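Terminal oxygenase component of carbazole (Janthinobacterium sp., PDB 7BUG) catalyses, as the terminal oxygenase of a multicomponent system, the angular dioxygenation of carbazole that leads to 2'-aminobiphenyl-2,3-diol. Local coordinates at residues A[60-65]-A[124-129]; A[259-264]-A[271-276]; A[283-288]-A[297-302]. All coordinates share one frame; numbering follows the deposited sequence.

Contact 1: A[60-65]-A[124-129]. With MXE (2-methoxyethanol), chain N; CO3 (carbonate ion), chain M.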
loop_
_atom_site.group_PDB
_atom_site.type_symbol
_atom_site.label_atom_id
_atom_site.label_comp_id
_atom_site.label_asym_id
_atom_site.label_seq_id
_atom_site.Cartn_x
_atom_site.Cartn_y
_atom_site.Cartn_z
ATOM N N GLY A 60 33.350 14.041 -20.906
ATOM C CA GLY A 60 32.318 14.882 -21.524
ATOM C C GLY A 60 31.225 14.068 -22.212
ATOM O O GLY A 60 30.187 14.662 -22.497
ATOM N N LYS A 61 31.403 12.758 -22.387
ATOM C CA LYS A 61 30.482 11.901 -23.177
ATOM C C LYS A 61 29.545 11.211 -22.171
ATOM O O LYS A 61 30.030 10.674 -21.138
ATOM C CB LYS A 61 31.205 10.932 -24.092
ATOM C CG LYS A 61 30.308 9.994 -24.881
ATOM C CD LYS A 61 31.001 9.239 -25.952
ATOM C CE LYS A 61 30.170 8.089 -26.504
ATOM N NZ LYS A 61 28.993 8.595 -27.253
ATOM N N LEU A 62 28.277 11.110 -22.555
ATOM C CA LEU A 62 27.308 10.411 -21.679
ATOM C C LEU A 62 27.211 8.925 -22.021
ATOM O O LEU A 62 27.312 8.473 -23.180
ATOM C CB LEU A 62 25.947 11.091 -21.797
ATOM C CG LEU A 62 25.859 12.517 -21.296
ATOM C CD1 LEU A 62 24.425 13.009 -21.409
ATOM C CD2 LEU A 62 26.351 12.668 -19.893
ATOM N N TYR A 63 27.035 8.125 -20.954
ATOM C CA TYR A 63 26.871 6.671 -21.077
ATOM C C TYR A 63 25.722 6.252 -20.153
ATOM O O TYR A 63 25.523 6.919 -19.109
ATOM C CB TYR A 63 28.141 5.959 -20.627
ATOM C CG TYR A 63 29.359 6.256 -21.470
ATOM C CD1 TYR A 63 30.145 7.349 -21.197
ATOM C CD2 TYR A 63 29.648 5.465 -22.544
ATOM C CE1 TYR A 63 31.255 7.636 -21.963
ATOM C CE2 TYR A 63 30.791 5.709 -23.312
ATOM C CZ TYR A 63 31.586 6.792 -23.007
ATOM O OH TYR A 63 32.691 7.020 -23.811
ATOM N N CYS A 64 25.010 5.203 -20.535
ATOM C CA CYS A 64 23.841 4.723 -19.773
ATOM C C CYS A 64 23.957 3.215 -19.603
ATOM O O CYS A 64 23.996 2.498 -20.626
ATOM C CB CYS A 64 22.571 5.127 -20.500
ATOM S SG CYS A 64 21.095 4.536 -19.637
ATOM N N LEU A 65 23.942 2.745 -18.350
ATOM C CA LEU A 65 23.947 1.320 -17.949
ATOM C C LEU A 65 22.676 1.055 -17.182
ATOM O O LEU A 65 22.199 1.946 -16.474
ATOM C CB LEU A 65 25.107 1.026 -16.995
ATOM C CG LEU A 65 26.455 0.719 -17.592
ATOM C CD1 LEU A 65 27.475 0.681 -16.478
ATOM C CD2 LEU A 65 26.415 -0.620 -18.333
ATOM N N TYR A 124 22.052 1.499 -22.903
ATOM C CA TYR A 124 21.157 2.266 -23.771
ATOM C C TYR A 124 21.940 3.403 -24.384
ATOM O O TYR A 124 22.719 4.077 -23.692
ATOM C CB TYR A 124 19.898 2.740 -23.037
ATOM C CG TYR A 124 19.001 1.591 -22.682
ATOM C CD1 TYR A 124 18.308 0.882 -23.646
ATOM C CD2 TYR A 124 18.796 1.238 -21.362
ATOM C CE1 TYR A 124 17.454 -0.165 -23.308
ATOM C CE2 TYR A 124 17.975 0.184 -21.000
ATOM C CZ TYR A 124 17.291 -0.516 -21.979
ATOM O OH TYR A 124 16.449 -1.501 -21.614
ATOM N N PRO A 125 21.657 3.717 -25.659
ATOM C CA PRO A 125 22.218 4.909 -26.275
ATOM C C PRO A 125 21.795 6.193 -25.553
ATOM O O PRO A 125 20.657 6.285 -25.082
ATOM C CB PRO A 125 21.682 4.903 -27.713
ATOM C CG PRO A 125 21.277 3.467 -27.968
ATOM C CD PRO A 125 20.862 2.927 -26.613
ATOM N N VAL A 126 22.687 7.162 -25.471
ATOM C CA VAL A 126 22.434 8.487 -24.842
ATOM C C VAL A 126 22.999 9.561 -25.728
ATOM O O VAL A 126 24.147 9.395 -26.180
ATOM C CB VAL A 126 23.128 8.734 -23.502
ATOM C CG1 VAL A 126 22.337 9.714 -22.670
ATOM C CG2 VAL A 126 23.543 7.495 -22.768
ATOM N N GLN A 127 22.235 10.633 -25.925
ATOM C CA GLN A 127 22.646 11.771 -26.793
ATOM C C GLN A 127 22.281 13.033 -26.017
ATOM O O GLN A 127 21.193 13.053 -25.393
ATOM C CB GLN A 127 21.870 11.688 -28.113
ATOM C CG GLN A 127 22.276 12.674 -29.192
ATOM C CD GLN A 127 21.540 12.351 -30.455
ATOM O OE1 GLN A 127 20.909 11.285 -30.578
ATOM N NE2 GLN A 127 21.627 13.266 -31.401
ATOM N N GLU A 128 23.079 14.082 -26.128
ATOM C CA GLU A 128 22.675 15.416 -25.636
ATOM C C GLU A 128 22.372 16.292 -26.833
ATOM O O GLU A 128 23.136 16.238 -27.797
ATOM C CB GLU A 128 23.834 16.058 -24.883
ATOM C CG GLU A 128 24.358 15.202 -23.806
ATOM C CD GLU A 128 25.322 16.003 -22.992
ATOM O OE1 GLU A 128 26.541 15.867 -23.232
ATOM O OE2 GLU A 128 24.840 16.753 -22.170
ATOM N N ALA A 129 21.263 17.007 -26.818
ATOM C CA ALA A 129 20.908 17.971 -27.857
ATOM C C ALA A 129 20.172 19.116 -27.189
ATOM O O ALA A 129 19.300 18.848 -26.359
ATOM C CB ALA A 129 20.060 17.326 -28.883
HETATM O O1 MXE N . 18.514 13.756 -35.558
HETATM C C1 MXE N . 19.929 13.726 -35.530
HETATM C C2 MXE N . 20.515 12.327 -35.461
HETATM O O2 MXE N . 20.900 12.088 -34.109
HETATM C C3 MXE N . 20.605 10.936 -33.406
HETATM C C CO3 M . 25.945 5.842 -27.887
HETATM O O1 CO3 M . 25.320 6.377 -26.902
HETATM O O2 CO3 M . 25.555 4.658 -28.388
HETATM O O3 CO3 M . 27.075 6.392 -28.297
HETATM O O HOH W 1 26.826 9.551 -25.635
HETATM O O HOH W 2 27.388 12.872 -24.696
HETATM O O HOH W 3 25.383 4.326 -23.275
#
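Leu-62 and Glu-128 cross at about a right angle, with CD1 of Leu-62 lying 3.2 Å from CG of Glu-128, a close approach. CG of Leu-62 stands anti to its carbonyl carbon (chi1 -65°), which turns the isobutyl group over the extended glutamate chain, while CB of Leu-62 rests against CG1 of Val-126. The other branch of that valine, CG2, meets CB of Cys-64 at 3.4 Å, also tighter than usual for two carbons. SG of Cys-64, anti to its own backbone N, reaches the edge of the Tyr-124 ring near its plane.

Beyond Leu-62 the carboxylate of Glu-128 is gripped from outside the two strands, OE2 by Ser-35 and OE1 in a salt bridge with Arg-57. An alanine in place of Glu-128 would probably leave Arg-57 without its carboxylate mate and open a gap beside the leucine methyl.

Direct backbone pairing is sparse: N of Tyr-124 donates to O of Cys-64 at 3.2 Å, the donor lying 39° above the carbonyl plane. Farther along, one water donates to O of Leu-62 and O of Val-126, both at 2.7 Å, and accepts from NZ of Lys-61. A carbonate ion, probably from the crystallisation liquor, is held by that same NZ and by N of Val-126. The N-to-C directions make 141°, well short of straight antiparallel, in this water-bridged pair of strands 61-66 and 123-129 of the Rieske [2Fe-2S] domain's sheet.

Contact 2: A[259-264]-A[271-276]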
loop_
_atom_site.group_PDB
_atom_site.type_symbol
_atom_site.label_atom_id
_atom_site.label_comp_id
_atom_site.label_asym_id
_atom_site.label_seq_id
_atom_site.Cartn_x
_atom_site.Cartn_y
_atom_site.Cartn_z
ATOM N N ALA A 259 -0.546 30.082 -29.764
ATOM C CA ALA A 259 -1.001 28.697 -29.951
ATOM C C ALA A 259 -1.787 28.511 -31.250
ATOM O O ALA A 259 -2.744 27.744 -31.222
ATOM C CB ALA A 259 -1.794 28.268 -28.756
ATOM N N ASN A 260 -1.362 29.134 -32.348
ATOM C CA ASN A 260 -1.921 28.913 -33.708
ATOM C C ASN A 260 -1.645 27.482 -34.165
ATOM O O ASN A 260 -2.490 26.934 -34.845
ATOM C CB ASN A 260 -1.292 29.836 -34.743
ATOM C CG ASN A 260 -1.454 31.282 -34.346
ATOM O OD1 ASN A 260 -0.834 31.725 -33.392
ATOM N ND2 ASN A 260 -2.327 31.998 -35.029
ATOM N N ASP A 261 -0.469 26.933 -33.859
ATOM C CA ASP A 261 -0.078 25.557 -34.278
ATOM C C ASP A 261 0.145 24.714 -33.017
ATOM O O ASP A 261 0.996 25.093 -32.203
ATOM C CB ASP A 261 1.187 25.517 -35.144
ATOM C CG ASP A 261 1.089 26.340 -36.410
ATOM O OD1 ASP A 261 0.046 26.253 -37.086
ATOM O OD2 ASP A 261 2.075 27.051 -36.724
ATOM N N ILE A 262 -0.655 23.670 -32.864
ATOM C CA ILE A 262 -0.581 22.766 -31.687
ATOM C C ILE A 262 -0.438 21.366 -32.260
ATOM O O ILE A 262 -1.313 20.952 -33.030
ATOM C CB ILE A 262 -1.828 22.829 -30.803
ATOM C CG1 ILE A 262 -1.994 24.229 -30.222
ATOM C CG2 ILE A 262 -1.727 21.755 -29.709
ATOM C CD1 ILE A 262 -3.221 24.398 -29.358
ATOM N N SER A 263 0.586 20.631 -31.862
ATOM C CA SER A 263 0.772 19.271 -32.400
ATOM C C SER A 263 1.335 18.369 -31.306
ATOM O O SER A 263 2.038 18.866 -30.401
ATOM C CB SER A 263 1.670 19.287 -33.630
ATOM O OG SER A 263 2.875 19.976 -33.363
ATOM N N ILE A 264 0.951 17.105 -31.392
ATOM C CA ILE A 264 1.483 16.065 -30.496
ATOM C C ILE A 264 2.242 15.057 -31.359
ATOM O O ILE A 264 1.785 14.707 -32.465
ATOM C CB ILE A 264 0.359 15.423 -29.668
ATOM C CG1 ILE A 264 0.940 14.518 -28.581
ATOM C CG2 ILE A 264 -0.625 14.672 -30.583
ATOM C CD1 ILE A 264 1.613 15.250 -27.418
ATOM N N LYS A 271 4.039 20.267 -29.063
ATOM C CA LYS A 271 4.580 21.538 -29.573
ATOM C C LYS A 271 3.447 22.546 -29.678
ATOM O O LYS A 271 2.423 22.251 -30.310
ATOM C CB LYS A 271 5.233 21.313 -30.930
ATOM C CG LYS A 271 5.763 22.597 -31.551
ATOM C CD LYS A 271 6.387 22.388 -32.904
ATOM C CE LYS A 271 6.686 23.689 -33.597
ATOM N NZ LYS A 271 7.333 23.473 -34.909
ATOM N N VAL A 272 3.662 23.702 -29.060
ATOM C CA VAL A 272 2.674 24.811 -29.131
ATOM C C VAL A 272 3.401 26.050 -29.629
ATOM O O VAL A 272 4.386 26.473 -29.006
ATOM C CB VAL A 272 2.020 25.093 -27.774
ATOM C CG1 VAL A 272 0.955 26.189 -27.902
ATOM C CG2 VAL A 272 1.467 23.851 -27.115
ATOM N N ASN A 273 2.945 26.544 -30.763
ATOM C CA ASN A 273 3.645 27.617 -31.497
ATOM C C ASN A 273 2.655 28.684 -31.926
ATOM O O ASN A 273 1.706 28.361 -32.645
ATOM C CB ASN A 273 4.275 27.073 -32.777
ATOM C CG ASN A 273 5.110 28.129 -33.460
ATOM O OD1 ASN A 273 5.648 29.027 -32.819
ATOM N ND2 ASN A 273 5.239 28.004 -34.757
ATOM N N PRO A 274 2.851 29.958 -31.535
ATOM C CA PRO A 274 3.836 30.367 -30.545
ATOM C C PRO A 274 3.245 30.250 -29.129
ATOM O O PRO A 274 2.056 30.226 -28.954
ATOM C CB PRO A 274 4.117 31.831 -30.962
ATOM C CG PRO A 274 2.819 32.331 -31.503
ATOM C CD PRO A 274 2.124 31.116 -32.083
ATOM N N PHE A 275 4.105 30.183 -28.129
ATOM C CA PHE A 275 3.703 30.130 -26.703
ATOM C C PHE A 275 4.937 30.186 -25.842
ATOM O O PHE A 275 5.938 29.611 -26.255
ATOM C CB PHE A 275 2.967 28.832 -26.385
ATOM C CG PHE A 275 2.076 28.977 -25.181
ATOM C CD1 PHE A 275 0.826 29.554 -25.313
ATOM C CD2 PHE A 275 2.519 28.573 -23.931
ATOM C CE1 PHE A 275 0.033 29.735 -24.190
ATOM C CE2 PHE A 275 1.715 28.760 -22.810
ATOM C CZ PHE A 275 0.488 29.360 -22.959
ATOM N N PRO A 276 4.969 30.860 -24.665
ATOM C CA PRO A 276 3.839 31.640 -24.101
ATOM C C PRO A 276 3.792 33.111 -24.564
ATOM O O PRO A 276 2.973 33.907 -24.068
ATOM C CB PRO A 276 4.195 31.563 -22.612
ATOM C CG PRO A 276 5.700 31.686 -22.633
ATOM C CD PRO A 276 6.081 30.728 -23.728
HETATM O O HOH W 4 2.842 22.625 -33.355
#
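The carboxylate of Asp-261 and the amide of Asn-273 stand side by side and point the same way, their planes 47° apart, with OD2 of Asp-261 and ND2 of Asn-273 separated by 3.8 Å. The two planes are too far from parallel to stack. A second amide, that of Asn-260, meets the ring of Pro-274 by its oxygen, OD1 coming to 3.3 Å from CD at the ring's nitrogen end.

Two-way bonding between the backbones of Asp-261 and Asn-273, and again of Ser-263 and Lys-271, marks them as hydrogen-bonded pairs; N of Lys-271 reaches O of Ser-263 at 2.8 Å with 173° at the hydrogen. Between them Ile-262 and Val-272 form a non-hydrogen-bonded pair. This is a beta hairpin of the catalytic domain, and its open end, away from the turn, carries a classic beta bulge, Asn-260 and Asp-261 both facing Asn-273. Past the bulge, N of Ala-259 donates to O of Pro-274 at 2.7 Å; the peptide bond between Asn-273 and Pro-274 is cis.

On the face of Ile-262 and Val-272 the contact is apolar: CG1 of Val-272, anti to its backbone N (chi1 -177°), lies 3.6 Å from CB of Ala-259, and Phe-179 of helix 171-179 packs on Ile-262. On the other face OG of Ser-263 sits over CB of Lys-271 at 3.6 Å and is hydrogen-bonded to NE1 of Trp-265; a water hydrogen-bonded to this OG at 2.6 Å donates to O of Lys-271. The extended lysine carries NZ away to O of Pro-151.

Contact 3: A[283-288]-A[297-302]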
loop_
_atom_site.group_PDB
_atom_site.type_symbol
_atom_site.label_atom_id
_atom_site.label_comp_id
_atom_site.label_asym_id
_atom_site.label_seq_id
_atom_site.Cartn_x
_atom_site.Cartn_y
_atom_site.Cartn_z
ATOM N N PHE A 283 7.802 23.252 -26.130
ATOM C CA PHE A 283 7.865 21.800 -26.410
ATOM C C PHE A 283 7.877 21.093 -25.061
ATOM O O PHE A 283 8.732 21.388 -24.215
ATOM C CB PHE A 283 9.119 21.436 -27.202
ATOM C CG PHE A 283 9.509 22.285 -28.393
ATOM C CD1 PHE A 283 10.346 23.390 -28.240
ATOM C CD2 PHE A 283 9.094 21.954 -29.679
ATOM C CE1 PHE A 283 10.763 24.125 -29.347
ATOM C CE2 PHE A 283 9.534 22.682 -30.778
ATOM C CZ PHE A 283 10.391 23.741 -30.609
ATOM N N GLU A 284 6.932 20.186 -24.826
ATOM C CA GLU A 284 6.904 19.527 -23.521
ATOM C C GLU A 284 6.664 18.024 -23.728
ATOM O O GLU A 284 5.778 17.597 -24.479
ATOM C CB GLU A 284 5.909 20.201 -22.562
ATOM C CG GLU A 284 4.503 20.186 -23.036
ATOM C CD GLU A 284 3.546 20.803 -21.997
ATOM O OE1 GLU A 284 4.000 21.772 -21.331
ATOM O OE2 GLU A 284 2.457 20.279 -21.806
ATOM N N TRP A 285 7.451 17.255 -22.996
ATOM C CA TRP A 285 7.365 15.786 -22.995
ATOM C C TRP A 285 6.652 15.328 -21.722
ATOM O O TRP A 285 6.852 15.960 -20.647
ATOM C CB TRP A 285 8.747 15.159 -23.040
ATOM C CG TRP A 285 9.450 15.156 -24.365
ATOM C CD1 TRP A 285 9.617 14.039 -25.118
ATOM C CD2 TRP A 285 10.136 16.218 -25.064
ATOM N NE1 TRP A 285 10.383 14.303 -26.221
ATOM C CE2 TRP A 285 10.700 15.636 -26.224
ATOM C CE3 TRP A 285 10.342 17.582 -24.824
ATOM C CZ2 TRP A 285 11.442 16.380 -27.139
ATOM C CZ3 TRP A 285 11.107 18.304 -25.730
ATOM C CH2 TRP A 285 11.630 17.698 -26.867
ATOM N N TYR A 286 6.034 14.173 -21.829
ATOM C CA TYR A 286 5.420 13.422 -20.731
ATOM C C TYR A 286 6.051 12.041 -20.736
ATOM O O TYR A 286 5.583 11.119 -21.445
ATOM C CB TYR A 286 3.920 13.409 -20.913
ATOM C CG TYR A 286 3.349 14.693 -21.447
ATOM C CD1 TYR A 286 3.108 15.799 -20.626
ATOM C CD2 TYR A 286 3.123 14.835 -22.803
ATOM C CE1 TYR A 286 2.574 16.963 -21.155
ATOM C CE2 TYR A 286 2.611 16.003 -23.338
ATOM C CZ TYR A 286 2.332 17.075 -22.513
ATOM O OH TYR A 286 1.811 18.184 -23.177
ATOM N N VAL A 287 7.110 11.923 -19.983
ATOM C CA VAL A 287 8.000 10.738 -20.091
ATOM C C VAL A 287 7.583 9.697 -19.061
ATOM O O VAL A 287 7.636 9.946 -17.844
ATOM C CB VAL A 287 9.455 11.159 -19.895
ATOM C CG1 VAL A 287 10.361 9.957 -20.006
ATOM C CG2 VAL A 287 9.819 12.248 -20.881
ATOM N N PRO A 288 7.277 8.457 -19.488
ATOM C CA PRO A 288 6.850 7.435 -18.553
ATOM C C PRO A 288 7.999 7.003 -17.642
ATOM O O PRO A 288 9.100 6.613 -18.103
ATOM C CB PRO A 288 6.420 6.231 -19.425
ATOM C CG PRO A 288 6.373 6.775 -20.813
ATOM C CD PRO A 288 7.316 7.954 -20.855
ATOM N N PHE A 297 8.612 17.222 -18.708
ATOM C CA PHE A 297 9.879 17.780 -19.183
ATOM C C PHE A 297 9.531 18.942 -20.106
ATOM O O PHE A 297 9.103 18.742 -21.254
ATOM C CB PHE A 297 10.731 16.685 -19.840
ATOM C CG PHE A 297 12.141 17.114 -20.173
ATOM C CD1 PHE A 297 12.465 17.785 -21.329
ATOM C CD2 PHE A 297 13.165 16.745 -19.345
ATOM C CE1 PHE A 297 13.781 18.129 -21.601
ATOM C CE2 PHE A 297 14.494 17.085 -19.591
ATOM C CZ PHE A 297 14.789 17.772 -20.742
ATOM N N GLN A 298 9.578 20.158 -19.545
ATOM C CA GLN A 298 9.001 21.344 -20.200
ATOM C C GLN A 298 10.166 22.149 -20.814
ATOM O O GLN A 298 11.205 22.318 -20.092
ATOM C CB GLN A 298 8.366 22.269 -19.160
ATOM C CG GLN A 298 7.050 21.828 -18.577
ATOM C CD GLN A 298 6.701 22.779 -17.436
ATOM O OE1 GLN A 298 7.474 22.942 -16.496
ATOM N NE2 GLN A 298 5.585 23.469 -17.585
ATOM N N THR A 299 10.040 22.590 -22.061
ATOM C CA THR A 299 11.047 23.455 -22.711
ATOM C C THR A 299 10.355 24.599 -23.443
ATOM O O THR A 299 9.231 24.443 -23.887
ATOM C CB THR A 299 11.961 22.713 -23.703
ATOM O OG1 THR A 299 11.218 22.381 -24.869
ATOM C CG2 THR A 299 12.587 21.461 -23.110
ATOM N N LEU A 300 11.023 25.759 -23.456
ATOM C CA LEU A 300 10.638 26.883 -24.320
ATOM C C LEU A 300 11.809 27.127 -25.264
ATOM O O LEU A 300 12.980 27.123 -24.810
ATOM C CB LEU A 300 10.369 28.148 -23.495
ATOM C CG LEU A 300 9.224 28.033 -22.487
ATOM C CD1 LEU A 300 9.087 29.358 -21.720
ATOM C CD2 LEU A 300 7.930 27.701 -23.183
ATOM N N GLY A 301 11.470 27.301 -26.513
ATOM C CA GLY A 301 12.462 27.575 -27.553
ATOM C C GLY A 301 12.301 28.959 -28.127
ATOM O O GLY A 301 11.156 29.354 -28.381
ATOM N N LYS A 302 13.426 29.622 -28.402
ATOM C CA LYS A 302 13.396 30.903 -29.139
ATOM C C LYS A 302 14.602 30.930 -30.057
ATOM O O LYS A 302 15.710 30.669 -29.597
ATOM C CB LYS A 302 13.503 32.053 -28.140
ATOM C CG LYS A 302 13.381 33.431 -28.765
ATOM C CD LYS A 302 13.424 34.519 -27.715
ATOM C CE LYS A 302 13.018 35.875 -28.235
ATOM N NZ LYS A 302 13.527 36.071 -29.604
#
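Two donors from Thr-299 converge on O of Phe-283: the backbone N and the hydroxyl OG1, each at 2.8 Å. The amide approaches at a C=O...N angle of 162°, whereas the hydroxyl comes in at 123°, tilted out of the carbonyl plane. A chi1 of 72° sets OG1 between the backbone N and the carbonyl carbon of Thr-299, and this rotation turns the hydroxyl back to the neighbouring strand. N of Phe-283 returns a bond to O of Thr-299. Trp-285 and Phe-297 form the next hydrogen-bonded pair, N of Trp-285 donating to O of Phe-297 at 2.8 Å.

Glu-284 and Gln-298 occupy the face opposite Phe-283, Trp-285, Phe-297 and Thr-299, side by side and pointing the same way. OE2 of Glu-284 accepts from OH of Tyr-286 at 2.6 Å through its anti lone pair; OE1 is bonded to Tyr-296 and Gln-282, so both oxygens of this buried carboxylate have hydrogen-bond partners. NE2 of Gln-298 goes to O of Leu-326.

Around these bonds, OG1 of Thr-299 lies at the edge of the Phe-283 ring, 3.6 Å from CD1 of Phe-283, and CA of Gly-301 follows along that edge. CB of Trp-285 meets CB of Phe-297 at 4.1 Å. Phe-153 packs edge-to-face with the rings of both Phe-283 and Trp-285. This is a regular antiparallel hairpin in the central sheet of the ring-hydroxylase catalytic domain, with Glu-284 on the side of the iron site.

Contacts 2 and 3 belong to one antiparallel sheet, in which strands 269-273 and 281-288 are neighbours; their centres are 12 Å apart. They touch directly: CD of Lys-271 packs on CE2 of Phe-283 at 3.8 Å, and CD of Pro-276 lies 3.6 Å from CD2 of Leu-300. Both approach the iron held by His-183, His-187 and Asp-333: the side chain of Glu-284 is about 6 Å from the metal and that of Val-272 about 8 Å. Contact 1 stands apart in the Rieske sheet, its centre 19 Å from that of contact 3 and 29 Å from that of contact 2, with nearest atoms about 7 Å and 15 Å away.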